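Local coordinates for protein beta-ketoacyl synthase (PDB 4EWG) that probably acts as a 3-oxoacyl-[acyl-carrier-protein] synthase, joining malonyl and acyl units during fatty-acid chain elongation, at residues A[137-140]-A[141-145]; A[175-178]-A[179-182]; A[281-284]-A[285-289]; A[332-336]-A[337-341]; A[345-348]-A[349-353]. All coordinates share one frame; numbering follows the deposited sequence.

Contact 1 (A[137-140]-A[141-145])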
loop_
_atom_site.group_PDB
_atom_site.type_symbol
_atom_site.label_atom_id
_atom_site.label_comp_id
_atom_site.label_asym_id
_atom_site.label_seq_id
_atom_site.Cartn_x
_atom_site.Cartn_y
_atom_site.Cartn_z
ATOM N N ASN A 137 10.220 16.169 8.679
ATOM C CA ASN A 137 9.775 15.878 7.315
ATOM C C ASN A 137 10.340 14.574 6.753
ATOM O O ASN A 137 9.980 14.174 5.651
ATOM C CB ASN A 137 10.179 17.031 6.372
ATOM C CG ASN A 137 9.323 18.244 6.557
ATOM O OD1 ASN A 137 8.123 18.133 6.592
ATOM N ND2 ASN A 137 9.928 19.407 6.643
ATOM N N SER A 138 11.219 13.929 7.491
ATOM C CA SER A 138 11.901 12.739 6.964
ATOM C C SER A 138 10.921 11.583 6.703
ATOM O O SER A 138 10.942 10.943 5.630
ATOM C CB SER A 138 13.022 12.318 7.923
ATOM O OG SER A 138 14.064 13.296 7.980
ATOM N N TYR A 139 10.027 11.336 7.655
ATOM C CA TYR A 139 9.105 10.194 7.525
ATOM C C TYR A 139 8.219 10.335 6.295
ATOM O O TYR A 139 8.049 9.355 5.546
ATOM C CB TYR A 139 8.227 9.958 8.784
ATOM C CG TYR A 139 7.282 8.789 8.561
ATOM C CD1 TYR A 139 7.785 7.494 8.404
ATOM C CD2 TYR A 139 5.930 8.979 8.444
ATOM C CE1 TYR A 139 6.945 6.415 8.188
ATOM C CE2 TYR A 139 5.067 7.909 8.206
ATOM C CZ TYR A 139 5.579 6.623 8.060
ATOM O OH TYR A 139 4.737 5.541 7.806
ATOM N N VAL A 140 7.666 11.531 6.075
ATOM C CA VAL A 140 6.707 11.723 4.969
ATOM C C VAL A 140 7.356 11.592 3.587
ATOM O O VAL A 140 6.708 11.175 2.604
ATOM C CB VAL A 140 5.941 13.087 5.068
ATOM C CG1 VAL A 140 6.878 14.299 5.058
ATOM C CG2 VAL A 140 4.940 13.199 3.932
ATOM N N GLN A 141 8.643 11.897 3.515
ATOM C CA GLN A 141 9.428 11.634 2.277
ATOM C C GLN A 141 9.845 10.143 2.123
ATOM O O GLN A 141 10.067 9.670 1.012
ATOM C CB GLN A 141 10.683 12.504 2.259
ATOM C CG GLN A 141 10.414 13.997 2.249
ATOM C CD GLN A 141 11.689 14.833 2.085
ATOM O OE1 GLN A 141 12.800 14.299 1.899
ATOM N NE2 GLN A 141 11.522 16.170 2.113
ATOM N N MET A 142 9.987 9.439 3.242
ATOM C CA MET A 142 10.387 8.005 3.259
ATOM C C MET A 142 9.203 7.036 3.231
ATOM O O MET A 142 9.308 5.942 2.725
ATOM C CB MET A 142 11.164 7.683 4.528
ATOM C CG MET A 142 11.757 6.267 4.510
ATOM S SD MET A 142 12.662 5.843 5.984
ATOM C CE MET A 142 12.679 4.032 5.967
ATOM N N MET A 143 8.056 7.472 3.750
ATOM C CA MET A 143 6.996 6.525 4.056
ATOM C C MET A 143 6.506 5.720 2.809
ATOM O O MET A 143 6.586 6.177 1.696
ATOM C CB MET A 143 5.841 7.207 4.750
ATOM C CG MET A 143 5.075 8.239 3.906
ATOM S SD MET A 143 4.055 9.225 4.998
ATOM C CE MET A 143 2.896 9.894 3.823
ATOM N N PRO A 144 6.024 4.495 3.023
ATOM C CA PRO A 144 5.531 3.648 1.934
ATOM C C PRO A 144 4.608 4.397 0.979
ATOM O O PRO A 144 4.669 4.232 -0.232
ATOM C CB PRO A 144 4.763 2.575 2.693
ATOM C CG PRO A 144 5.566 2.446 3.960
ATOM C CD PRO A 144 5.854 3.852 4.335
ATOM N N HIS A 145 3.740 5.205 1.561
ATOM C CA HIS A 145 2.710 5.902 0.816
ATOM C C HIS A 145 3.050 7.350 0.525
ATOM O O HIS A 145 2.160 8.146 0.329
ATOM C CB HIS A 145 1.351 5.770 1.522
ATOM C CG HIS A 145 1.347 6.208 2.978
ATOM N ND1 HIS A 145 2.340 5.914 3.831
ATOM C CD2 HIS A 145 0.408 6.918 3.711
ATOM C CE1 HIS A 145 2.046 6.408 5.066
ATOM N NE2 HIS A 145 0.879 7.035 4.991
#

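Contact 2 (A[175-178]-A[179-182])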
loop_
_atom_site.group_PDB
_atom_site.type_symbol
_atom_site.label_atom_id
_atom_site.label_comp_id
_atom_site.label_asym_id
_atom_site.label_seq_id
_atom_site.Cartn_x
_atom_site.Cartn_y
_atom_site.Cartn_z
ATOM N N ILE A 175 -3.945 1.324 -10.900
ATOM C CA ILE A 175 -4.927 1.463 -11.966
ATOM C C ILE A 175 -6.087 0.519 -11.691
ATOM O O ILE A 175 -7.255 0.948 -11.700
ATOM C CB ILE A 175 -4.295 1.260 -13.404
ATOM C CG1 ILE A 175 -3.310 2.399 -13.681
ATOM C CG2 ILE A 175 -5.361 1.179 -14.534
ATOM C CD1 ILE A 175 -2.357 2.188 -14.833
ATOM N N GLY A 176 -5.769 -0.731 -11.362
ATOM C CA GLY A 176 -6.795 -1.741 -11.144
ATOM C C GLY A 176 -7.696 -1.451 -9.968
ATOM O O GLY A 176 -8.918 -1.539 -10.056
ATOM N N TYR A 177 -7.100 -1.149 -8.834
ATOM C CA TYR A 177 -7.882 -0.911 -7.649
ATOM C C TYR A 177 -8.630 0.442 -7.732
ATOM O O TYR A 177 -9.750 0.549 -7.278
ATOM C CB TYR A 177 -7.002 -0.989 -6.367
ATOM C CG TYR A 177 -6.416 -2.381 -6.029
ATOM C CD1 TYR A 177 -7.086 -3.554 -6.365
ATOM C CD2 TYR A 177 -5.216 -2.496 -5.344
ATOM C CE1 TYR A 177 -6.575 -4.793 -6.031
ATOM C CE2 TYR A 177 -4.686 -3.721 -5.013
ATOM C CZ TYR A 177 -5.365 -4.876 -5.342
ATOM O OH TYR A 177 -4.822 -6.115 -5.020
ATOM N N ALA A 178 -8.033 1.441 -8.367
ATOM C CA ALA A 178 -8.765 2.721 -8.628
ATOM C C ALA A 178 -9.984 2.431 -9.516
ATOM O O ALA A 178 -11.098 2.905 -9.273
ATOM C CB ALA A 178 -7.849 3.777 -9.260
ATOM N N TYR A 179 -9.763 1.604 -10.512
ATOM C CA TYR A 179 -10.845 1.175 -11.415
ATOM C C TYR A 179 -12.008 0.524 -10.664
ATOM O O TYR A 179 -13.181 0.804 -10.912
ATOM C CB TYR A 179 -10.257 0.221 -12.472
ATOM C CG TYR A 179 -11.210 -0.714 -13.133
ATOM C CD1 TYR A 179 -12.234 -0.245 -13.948
ATOM C CD2 TYR A 179 -11.078 -2.079 -12.976
ATOM C CE1 TYR A 179 -13.112 -1.123 -14.582
ATOM C CE2 TYR A 179 -11.952 -2.977 -13.604
ATOM C CZ TYR A 179 -12.965 -2.491 -14.397
ATOM O OH TYR A 179 -13.813 -3.390 -15.030
ATOM N N GLU A 180 -11.688 -0.361 -9.753
ATOM C CA GLU A 180 -12.735 -1.041 -9.027
ATOM C C GLU A 180 -13.445 -0.072 -8.064
ATOM O O GLU A 180 -14.630 -0.187 -7.834
ATOM C CB GLU A 180 -12.161 -2.240 -8.288
ATOM C CG GLU A 180 -11.766 -3.372 -9.233
ATOM C CD GLU A 180 -11.023 -4.499 -8.557
ATOM O OE1 GLU A 180 -10.452 -4.276 -7.464
ATOM O OE2 GLU A 180 -10.931 -5.605 -9.163
ATOM N N ASN A 181 -12.698 0.873 -7.490
ATOM C CA ASN A 181 -13.315 1.886 -6.635
ATOM C C ASN A 181 -14.361 2.718 -7.392
ATOM O O ASN A 181 -15.456 2.972 -6.870
ATOM C CB ASN A 181 -12.244 2.786 -5.992
ATOM C CG ASN A 181 -11.668 2.191 -4.722
ATOM O OD1 ASN A 181 -12.287 2.254 -3.673
ATOM N ND2 ASN A 181 -10.472 1.641 -4.808
ATOM N N ILE A 182 -14.054 3.104 -8.631
ATOM C CA ILE A 182 -15.027 3.888 -9.448
ATOM C C ILE A 182 -16.175 3.006 -9.894
ATOM O O ILE A 182 -17.332 3.371 -9.757
ATOM C CB ILE A 182 -14.361 4.535 -10.677
ATOM C CG1 ILE A 182 -13.230 5.471 -10.215
ATOM C CG2 ILE A 182 -15.394 5.271 -11.542
ATOM C CD1 ILE A 182 -12.484 6.178 -11.332
#

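Contact 3 (A[281-284]-A[285-289])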
loop_
_atom_site.group_PDB
_atom_site.type_symbol
_atom_site.label_atom_id
_atom_site.label_comp_id
_atom_site.label_asym_id
_atom_site.label_seq_id
_atom_site.Cartn_x
_atom_site.Cartn_y
_atom_site.Cartn_z
ATOM N N MET A 281 0.537 -16.846 -13.250
ATOM C CA MET A 281 0.666 -15.675 -14.130
ATOM C C MET A 281 -0.428 -15.728 -15.213
ATOM O O MET A 281 -1.115 -14.743 -15.454
ATOM C CB MET A 281 2.060 -15.611 -14.774
ATOM C CG MET A 281 3.193 -15.346 -13.778
ATOM S SD MET A 281 4.824 -15.849 -14.383
ATOM C CE MET A 281 5.307 -14.427 -15.370
ATOM N N ALA A 282 -0.607 -16.903 -15.828
ATOM C CA ALA A 282 -1.693 -17.115 -16.810
ATOM C C ALA A 282 -3.038 -16.828 -16.164
ATOM O O ALA A 282 -3.878 -16.146 -16.731
ATOM C CB ALA A 282 -1.657 -18.543 -17.395
ATOM N N ARG A 283 -3.230 -17.358 -14.958
ATOM C CA ARG A 283 -4.528 -17.230 -14.246
ATOM C C ARG A 283 -4.895 -15.764 -14.023
ATOM O O ARG A 283 -6.070 -15.380 -14.124
ATOM C CB ARG A 283 -4.474 -18.019 -12.930
ATOM C CG ARG A 283 -5.751 -18.041 -12.096
ATOM C CD ARG A 283 -6.908 -18.745 -12.790
ATOM N NE ARG A 283 -8.176 -18.494 -12.095
ATOM C CZ ARG A 283 -9.371 -18.343 -12.686
ATOM N NH1 ARG A 283 -9.509 -18.367 -14.019
ATOM N NH2 ARG A 283 -10.445 -18.120 -11.932
ATOM N N ALA A 284 -3.895 -14.924 -13.763
ATOM C CA ALA A 284 -4.126 -13.494 -13.648
ATOM C C ALA A 284 -4.723 -12.900 -14.960
ATOM O O ALA A 284 -5.672 -12.099 -14.920
ATOM C CB ALA A 284 -2.838 -12.786 -13.260
ATOM N N MET A 285 -4.170 -13.309 -16.103
ATOM C CA MET A 285 -4.693 -12.910 -17.402
ATOM C C MET A 285 -6.158 -13.364 -17.588
ATOM O O MET A 285 -7.012 -12.565 -18.021
ATOM C CB MET A 285 -3.812 -13.480 -18.526
ATOM C CG MET A 285 -2.338 -13.106 -18.425
ATOM S SD MET A 285 -1.363 -13.777 -19.783
ATOM C CE MET A 285 0.307 -13.639 -19.145
ATOM N N GLN A 286 -6.440 -14.626 -17.242
ATOM C CA GLN A 286 -7.806 -15.214 -17.265
ATOM C C GLN A 286 -8.765 -14.432 -16.397
ATOM O O GLN A 286 -9.890 -14.171 -16.782
ATOM C CB GLN A 286 -7.811 -16.652 -16.652
ATOM C CG GLN A 286 -7.516 -17.866 -17.512
ATOM C CD GLN A 286 -7.191 -19.126 -16.635
ATOM O OE1 GLN A 286 -8.067 -19.630 -15.868
ATOM N NE2 GLN A 286 -5.914 -19.618 -16.715
ATOM N N LEU A 287 -8.342 -14.135 -15.183
ATOM C CA LEU A 287 -9.150 -13.305 -14.274
ATOM C C LEU A 287 -9.544 -11.983 -14.936
ATOM O O LEU A 287 -10.704 -11.534 -14.808
ATOM C CB LEU A 287 -8.413 -13.064 -12.940
ATOM C CG LEU A 287 -8.450 -14.241 -11.946
ATOM C CD1 LEU A 287 -7.510 -14.019 -10.772
ATOM C CD2 LEU A 287 -9.862 -14.470 -11.420
ATOM N N ALA A 288 -8.615 -11.369 -15.676
ATOM C CA ALA A 288 -8.923 -10.096 -16.347
ATOM C C ALA A 288 -9.948 -10.337 -17.463
ATOM O O ALA A 288 -10.924 -9.587 -17.607
ATOM C CB ALA A 288 -7.665 -9.473 -16.924
ATOM N N LEU A 289 -9.698 -11.381 -18.257
ATOM C CA LEU A 289 -10.608 -11.759 -19.348
ATOM C C LEU A 289 -12.008 -12.063 -18.801
ATOM O O LEU A 289 -12.995 -11.597 -19.345
ATOM C CB LEU A 289 -10.059 -12.939 -20.160
ATOM C CG LEU A 289 -8.846 -12.681 -21.090
ATOM C CD1 LEU A 289 -8.278 -14.024 -21.606
ATOM C CD2 LEU A 289 -9.135 -11.757 -22.277
#

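Contact 4 (A[332-336]-A[337-341])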
loop_
_atom_site.group_PDB
_atom_site.type_symbol
_atom_site.label_atom_id
_atom_site.label_comp_id
_atom_site.label_asym_id
_atom_site.label_seq_id
_atom_site.Cartn_x
_atom_site.Cartn_y
_atom_site.Cartn_z
ATOM N N SER A 332 7.897 -5.456 -25.363
ATOM C CA SER A 332 8.285 -4.929 -24.054
ATOM C C SER A 332 8.869 -3.560 -24.203
ATOM O O SER A 332 9.894 -3.401 -24.855
ATOM C CB SER A 332 9.325 -5.838 -23.420
ATOM O OG SER A 332 9.859 -5.247 -22.263
ATOM N N LEU A 333 8.223 -2.565 -23.591
ATOM C CA LEU A 333 8.722 -1.200 -23.592
ATOM C C LEU A 333 9.939 -1.046 -22.696
ATOM O O LEU A 333 10.616 -0.024 -22.739
ATOM C CB LEU A 333 7.606 -0.235 -23.144
ATOM C CG LEU A 333 6.466 -0.075 -24.160
ATOM C CD1 LEU A 333 5.241 0.604 -23.571
ATOM C CD2 LEU A 333 6.948 0.629 -25.428
ATOM N N LYS A 334 10.194 -2.047 -21.836
ATOM C CA LYS A 334 11.401 -2.034 -20.964
ATOM C C LYS A 334 12.669 -2.139 -21.787
ATOM O O LYS A 334 13.749 -1.803 -21.322
ATOM C CB LYS A 334 11.351 -3.161 -19.909
ATOM C CG LYS A 334 10.140 -3.081 -18.954
ATOM C CD LYS A 334 10.278 -4.022 -17.764
ATOM C CE LYS A 334 9.159 -3.846 -16.748
ATOM N NZ LYS A 334 7.768 -4.043 -17.232
ATOM N N SER A 335 12.541 -2.599 -23.030
ATOM C CA SER A 335 13.650 -2.551 -23.976
ATOM C C SER A 335 14.118 -1.125 -24.291
ATOM O O SER A 335 15.249 -0.942 -24.782
ATOM C CB SER A 335 13.275 -3.266 -25.287
ATOM O OG SER A 335 12.323 -2.531 -26.070
ATOM N N TYR A 336 13.257 -0.128 -24.055
ATOM C CA TYR A 336 13.598 1.286 -24.283
ATOM C C TYR A 336 13.958 2.006 -23.020
ATOM O O TYR A 336 15.002 2.653 -22.951
ATOM C CB TYR A 336 12.423 2.053 -24.893
ATOM C CG TYR A 336 12.059 1.610 -26.256
ATOM C CD1 TYR A 336 11.219 0.532 -26.431
ATOM C CD2 TYR A 336 12.534 2.275 -27.381
ATOM C CE1 TYR A 336 10.873 0.099 -27.680
ATOM C CE2 TYR A 336 12.173 1.861 -28.649
ATOM C CZ TYR A 336 11.339 0.754 -28.771
ATOM O OH TYR A 336 10.958 0.289 -29.977
ATOM N N VAL A 337 13.069 1.935 -22.035
ATOM C CA VAL A 337 13.216 2.713 -20.800
ATOM C C VAL A 337 13.704 1.880 -19.618
ATOM O O VAL A 337 13.810 2.393 -18.490
ATOM C CB VAL A 337 11.898 3.438 -20.416
ATOM C CG1 VAL A 337 11.516 4.390 -21.525
ATOM C CG2 VAL A 337 10.769 2.461 -20.134
ATOM N N GLY A 338 14.016 0.606 -19.858
ATOM C CA GLY A 338 14.393 -0.272 -18.767
ATOM C C GLY A 338 13.194 -0.672 -17.911
ATOM O O GLY A 338 12.024 -0.449 -18.299
ATOM N N HIS A 339 13.480 -1.259 -16.749
ATOM C CA HIS A 339 12.468 -1.624 -15.779
ATOM C C HIS A 339 12.316 -0.461 -14.838
ATOM O O HIS A 339 13.165 -0.231 -13.977
ATOM C CB HIS A 339 12.899 -2.868 -15.021
ATOM C CG HIS A 339 11.853 -3.418 -14.132
ATOM N ND1 HIS A 339 10.799 -2.698 -13.737
ATOM C CD2 HIS A 339 11.712 -4.678 -13.544
ATOM C CE1 HIS A 339 10.033 -3.453 -12.928
ATOM N NE2 HIS A 339 10.593 -4.657 -12.819
ATOM N N THR A 340 11.227 0.297 -15.005
ATOM C CA THR A 340 11.039 1.546 -14.287
ATOM C C THR A 340 10.368 1.306 -12.907
ATOM O O THR A 340 9.894 2.249 -12.273
ATOM C CB THR A 340 10.215 2.547 -15.127
ATOM O OG1 THR A 340 8.960 1.945 -15.480
ATOM C CG2 THR A 340 10.970 2.979 -16.403
ATOM N N LEU A 341 10.335 0.038 -12.487
ATOM C CA LEU A 341 9.955 -0.383 -11.137
ATOM C C LEU A 341 8.548 0.088 -10.741
ATOM O O LEU A 341 7.565 -0.272 -11.397
ATOM C CB LEU A 341 11.030 0.055 -10.144
ATOM C CG LEU A 341 12.425 -0.534 -10.424
ATOM C CD1 LEU A 341 13.376 -0.068 -9.332
ATOM C CD2 LEU A 341 12.467 -2.026 -10.588
#

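Contact 5 (A[345-348]-A[349-353])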
loop_
_atom_site.group_PDB
_atom_site.type_symbol
_atom_site.label_atom_id
_atom_site.label_comp_id
_atom_site.label_asym_id
_atom_site.label_seq_id
_atom_site.Cartn_x
_atom_site.Cartn_y
_atom_site.Cartn_z
ATOM N N GLY A 345 3.980 -0.232 -14.317
ATOM C CA GLY A 345 2.597 -0.561 -14.691
ATOM C C GLY A 345 1.800 0.624 -15.228
ATOM O O GLY A 345 0.973 0.453 -16.131
ATOM N N ALA A 346 2.078 1.827 -14.700
ATOM C CA ALA A 346 1.395 3.036 -15.124
ATOM C C ALA A 346 1.949 3.555 -16.433
ATOM O O ALA A 346 1.191 3.861 -17.352
ATOM C CB ALA A 346 1.471 4.115 -14.040
ATOM N N LEU A 347 3.265 3.632 -16.536
ATOM C CA LEU A 347 3.917 4.077 -17.756
ATOM C C LEU A 347 3.509 3.165 -18.907
ATOM O O LEU A 347 3.133 3.627 -19.966
ATOM C CB LEU A 347 5.429 4.093 -17.568
ATOM C CG LEU A 347 6.387 4.551 -18.684
ATOM C CD1 LEU A 347 7.720 4.958 -18.037
ATOM C CD2 LEU A 347 6.647 3.502 -19.759
ATOM N N GLU A 348 3.603 1.870 -18.690
ATOM C CA GLU A 348 3.282 0.887 -19.723
ATOM C C GLU A 348 1.820 0.897 -20.096
ATOM O O GLU A 348 1.496 0.709 -21.258
ATOM C CB GLU A 348 3.734 -0.522 -19.289
ATOM C CG GLU A 348 5.263 -0.633 -19.309
ATOM C CD GLU A 348 5.825 -1.734 -18.435
ATOM O OE1 GLU A 348 5.115 -2.682 -18.128
ATOM O OE2 GLU A 348 7.015 -1.681 -18.096
ATOM N N ALA A 349 0.931 1.153 -19.122
ATOM C CA ALA A 349 -0.480 1.255 -19.435
ATOM C C ALA A 349 -0.694 2.473 -20.364
ATOM O O ALA A 349 -1.328 2.382 -21.420
ATOM C CB ALA A 349 -1.301 1.357 -18.166
ATOM N N TRP A 350 -0.136 3.598 -19.953
ATOM C CA TRP A 350 -0.231 4.868 -20.702
ATOM C C TRP A 350 0.228 4.664 -22.135
ATOM O O TRP A 350 -0.534 4.899 -23.077
ATOM C CB TRP A 350 0.604 5.908 -19.961
ATOM C CG TRP A 350 0.913 7.171 -20.708
ATOM C CD1 TRP A 350 0.201 7.731 -21.726
ATOM C CD2 TRP A 350 2.001 8.094 -20.441
ATOM N NE1 TRP A 350 0.806 8.891 -22.161
ATOM C CE2 TRP A 350 1.890 9.155 -21.415
ATOM C CE3 TRP A 350 3.073 8.101 -19.566
ATOM C CZ2 TRP A 350 2.774 10.187 -21.471
ATOM C CZ3 TRP A 350 3.964 9.149 -19.635
ATOM C CH2 TRP A 350 3.818 10.169 -20.558
ATOM N N TRP A 351 1.470 4.197 -22.303
ATOM C CA TRP A 351 2.045 4.028 -23.646
ATOM C C TRP A 351 1.302 3.006 -24.449
ATOM O O TRP A 351 1.156 3.178 -25.649
ATOM C CB TRP A 351 3.513 3.686 -23.557
ATOM C CG TRP A 351 4.338 4.860 -23.040
ATOM C CD1 TRP A 351 3.865 6.031 -22.471
ATOM C CD2 TRP A 351 5.774 4.986 -23.013
ATOM N NE1 TRP A 351 4.878 6.834 -22.114
ATOM C CE2 TRP A 351 6.057 6.251 -22.403
ATOM C CE3 TRP A 351 6.821 4.194 -23.427
ATOM C CZ2 TRP A 351 7.339 6.704 -22.220
ATOM C CZ3 TRP A 351 8.128 4.645 -23.225
ATOM C CH2 TRP A 351 8.377 5.881 -22.639
ATOM N N THR A 352 0.805 1.943 -23.804
ATOM C CA THR A 352 -0.018 0.947 -24.497
ATOM C C THR A 352 -1.321 1.568 -25.071
ATOM O O THR A 352 -1.738 1.210 -26.157
ATOM C CB THR A 352 -0.346 -0.256 -23.585
ATOM O OG1 THR A 352 0.863 -0.912 -23.269
ATOM C CG2 THR A 352 -1.269 -1.252 -24.250
ATOM N N ILE A 353 -1.946 2.482 -24.330
ATOM C CA ILE A 353 -3.142 3.178 -24.812
ATOM C C ILE A 353 -2.796 4.150 -25.957
ATOM O O ILE A 353 -3.523 4.237 -26.940
ATOM C CB ILE A 353 -3.856 3.937 -23.696
ATOM C CG1 ILE A 353 -4.454 2.970 -22.674
ATOM C CG2 ILE A 353 -4.993 4.767 -24.253
ATOM C CD1 ILE A 353 -4.892 3.667 -21.415
#

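Contact 1 (A[137-140]-A[141-145])
Tyr139 and Met143 meet at the C-terminal end of the short helix 138-142, where the chain leaves helical geometry at Met143 and turns toward the next helix, 146-154. CB of Met143 sits over one face of the Tyr139 ring, 3.6 Å from the ring centroid and displaced toward the hydroxyl end: CZ of Tyr139 lies 3.4 Å from CB of Met143. The sulfur follows at a slant, with SD 4.3 Å from the same centroid, a Met-aromatic contact in which the two side chains cross at about a right angle. Tyr139 has CG anti to the backbone N (chi1 179°), which lays its ring alongside the departing chain. The end of Met143 continues to two more residues. CE lies 3.9 Å from CG2 of Val140 and stands 3.7 Å above the middle of the His145 ring. Tyr139 OH reaches the edge of that imidazole, in its plane, 3.9 Å from CE1 of His145, but its hydrogen bond goes to Ser112 O of the second subunit. In the helix backbone, Met142 N donates to Ser138 O (3.0 Å), whereas the bond from Met143 N to Tyr139 O is weak. His145 then takes the N-cap position of helix 146-154. With Tyr139 and Met143 buried, and Tyr139 and His145 packed against the second subunit, this is a tight helix-to-helix junction at the dimer interface of a ketosynthase.

Contact 2 (A[175-178]-A[179-182])
Tyr177 and Asn181 lie one turn apart on helix 170-183, a buried helix of the thiolase-like fold that packs against strands 189-196 and 238-246. The carbonyl oxygen of Tyr177 is gripped twice by the same residue. Asn181 N makes the regular helical bond at 3.0 Å, and Asn181 ND2 bends back to give a second at 2.8 Å. The two donors come from opposite faces of the carbonyl plane, the amide well above it at 52°. Its other end, OD1, takes a hydrogen bond from Arg160 of its own chain, so the amide is held at both ends and its rotation is probably fixed. Tyr177 and Glu180 run side by side, pointing the same way. OE1 of Glu180 lies at the edge of the Tyr177 ring, in its plane, 3.6 Å from CD1. The planes of ring and carboxylate are turned 36° apart. Both polar ends continue to the second subunit, OE1 in a salt bridge to Arg160 of the second subunit and Tyr177 OH in a hydrogen bond to Ile161 O of that subunit. Gly176 O meets the edge of the Tyr179 ring, 3.7 Å from CD2, while Tyr179 itself packs toward strands 8-16 and 259-268. Ala178 and Ile182 present the apolar side, on Leu244 and Met190. One side carrying polar dimer contacts and another pressed on sheet strands is in keeping with a central helix of the layered thiolase fold.

Contact 3 (A[281-284]-A[285-289])
Two kinds of contact bind Arg283 to the next turn of helix 278-291, one polar and one apolar. The polar one is a hydrogen bond from Arg283 NH1 to OE1 of Gln286, 2.7 Å long with an angle of 140° at the hydrogen. It is not a flat pairing: the donor stands above the plane of the amide carbonyl, and the guanidinium and amide planes are 53° apart. Arg283 gets there by a bend, CG anti to the backbone N and the chain folded at chi2 (64°), which carries the guanidinium forward along the helix to Gln286. CD of Arg283 also comes within 3.4 Å of OE1 of Gln286. NH1 also forms a salt bridge with Glu290, one turn on from Gln286.

The apolar contact comes over one guanidinium face, where Leu287 crosses at about a right angle. CD2 of Leu287 lies 3.7 Å from NH2 of Arg283.

Backbone bonds supply the rest. Gln286 N donates to Ala282 O at 3.0 Å, and Leu287 N to Arg283 O at 2.8 Å, while that from Met285 N to Met281 O is weak. Behind this partly exposed side, Met281 and Met285 pack on helix 310-324, and Ala284 and Ala288 on strand 402-409. Small and apolar residues inward, Arg283 and Gln286 on the partly exposed side: this is the amphipathic pattern of an outer-layer helix in the thiolase fold.

Contact 4 (A[332-336]-A[337-341])
Lys334 sets CE over one face of the His339 ring, after CB and CG have passed Gly338 O. CE of the lysine stands 3.8 Å from the ring centroid, 18° off the normal, a CH-pi contact, and comes 3.6 Å from ND1 of His339. The two side chains run together, pointing the same way, until the bend at chi4 (58°) turns NZ of Lys334 off toward Glu348, its salt-bridge partner, and His305 O. Leu341 CD2 occupies the opposite face of the imidazole, so the ring is held between two carbon groups. Its ND1 accepts a hydrogen bond from Leu341 N at 3.0 Å, the donor tilted out of the ring plane. The spacing of Lys334, Gly338 and His339 matches the Lys-x-x-x-Gly-His pattern of ketosynthases, here formed by the one-turn helix 334-337 and the loop after it. Gly338, just after the helix, leaves helical geometry with positive phi. Its N makes a weak bond to Lys334 O, and its own O lies 3.2 Å from CA of Lys334 in a CA-H...O contact. Val337 N donates almost straight to Leu333 O (3.2 Å, 170°), in the carbonyl plane. At the other end, Ser332 OG caps the turn with a weak bond from Lys334 N.

Contact 5 (A[345-348]-A[349-353])
Leu347 and Trp351, one turn apart on helix 344-358, are set at a slant to each other, with the CD2 methyl of the leucine seated over the face of the indole. CD2 of Leu347 is 3.6 Å from the centroid of the six-membered ring of Trp351 and only 10° off its normal, a CH-pi contact. The same methyl is 3.7 Å from CD2 of Trp351, near the seam of the two rings. Different first torsions bring them together: the leucine has CG anti to its N (chi1 -179°), leaning forward along the helix, while Trp351 has CG anti to its carbonyl carbon (chi1 -69°), leaning back toward it.

The neighbouring indole, Trp350, is turned differently. NE1 of Trp351 lies 3.3 Å above the plane of the Trp350 ring, offset toward its rim, while CE2 of Trp350 sits at the edge of the Trp351 ring. Elsewhere Trp350 NE1 is hydrogen-bonded to Glu354, and Trp351 meets Trp23 edge-to-face.

On another side of the helix, Thr352 turns OG1 back onto the carbonyl of the previous turn and donates to Glu348 O at 2.7 Å. Thr352 N gives a second bond to that oxygen, 2.9 Å, and the two arrive from opposite faces of its plane. The carboxylate of Glu348 extends away to its salt bridge with Lys334. Strands 8-16, 238-246 and 299-303 all pack against residues of this stretch, as befits a buried helix running between the sheet layers of the thiolase fold.

Contacts 4 and 5 lie nearest the centre of the chain, and contacts 2, 4 and 5 are wholly buried. Contacts 2 and 5 lie on two central, buried helices of the thiolase fold and touch directly, CD1 of Ile175 packing 3.6 Å from CB of Ala349. Contact 5 also joins contact 4: Trp351 receives Leu333 and Val337, and the bridge from Lys334 to Glu348 ties helix 334-337 to helix 344-358. Contacts 1 and 2 both reach the second subunit, but only contact 2 does so with a charged pair. Contacts 1 and 3 lie farthest from the centre and include partly exposed residues, in contact 3 the arginine and glutamine, where contact 5 is aromatic.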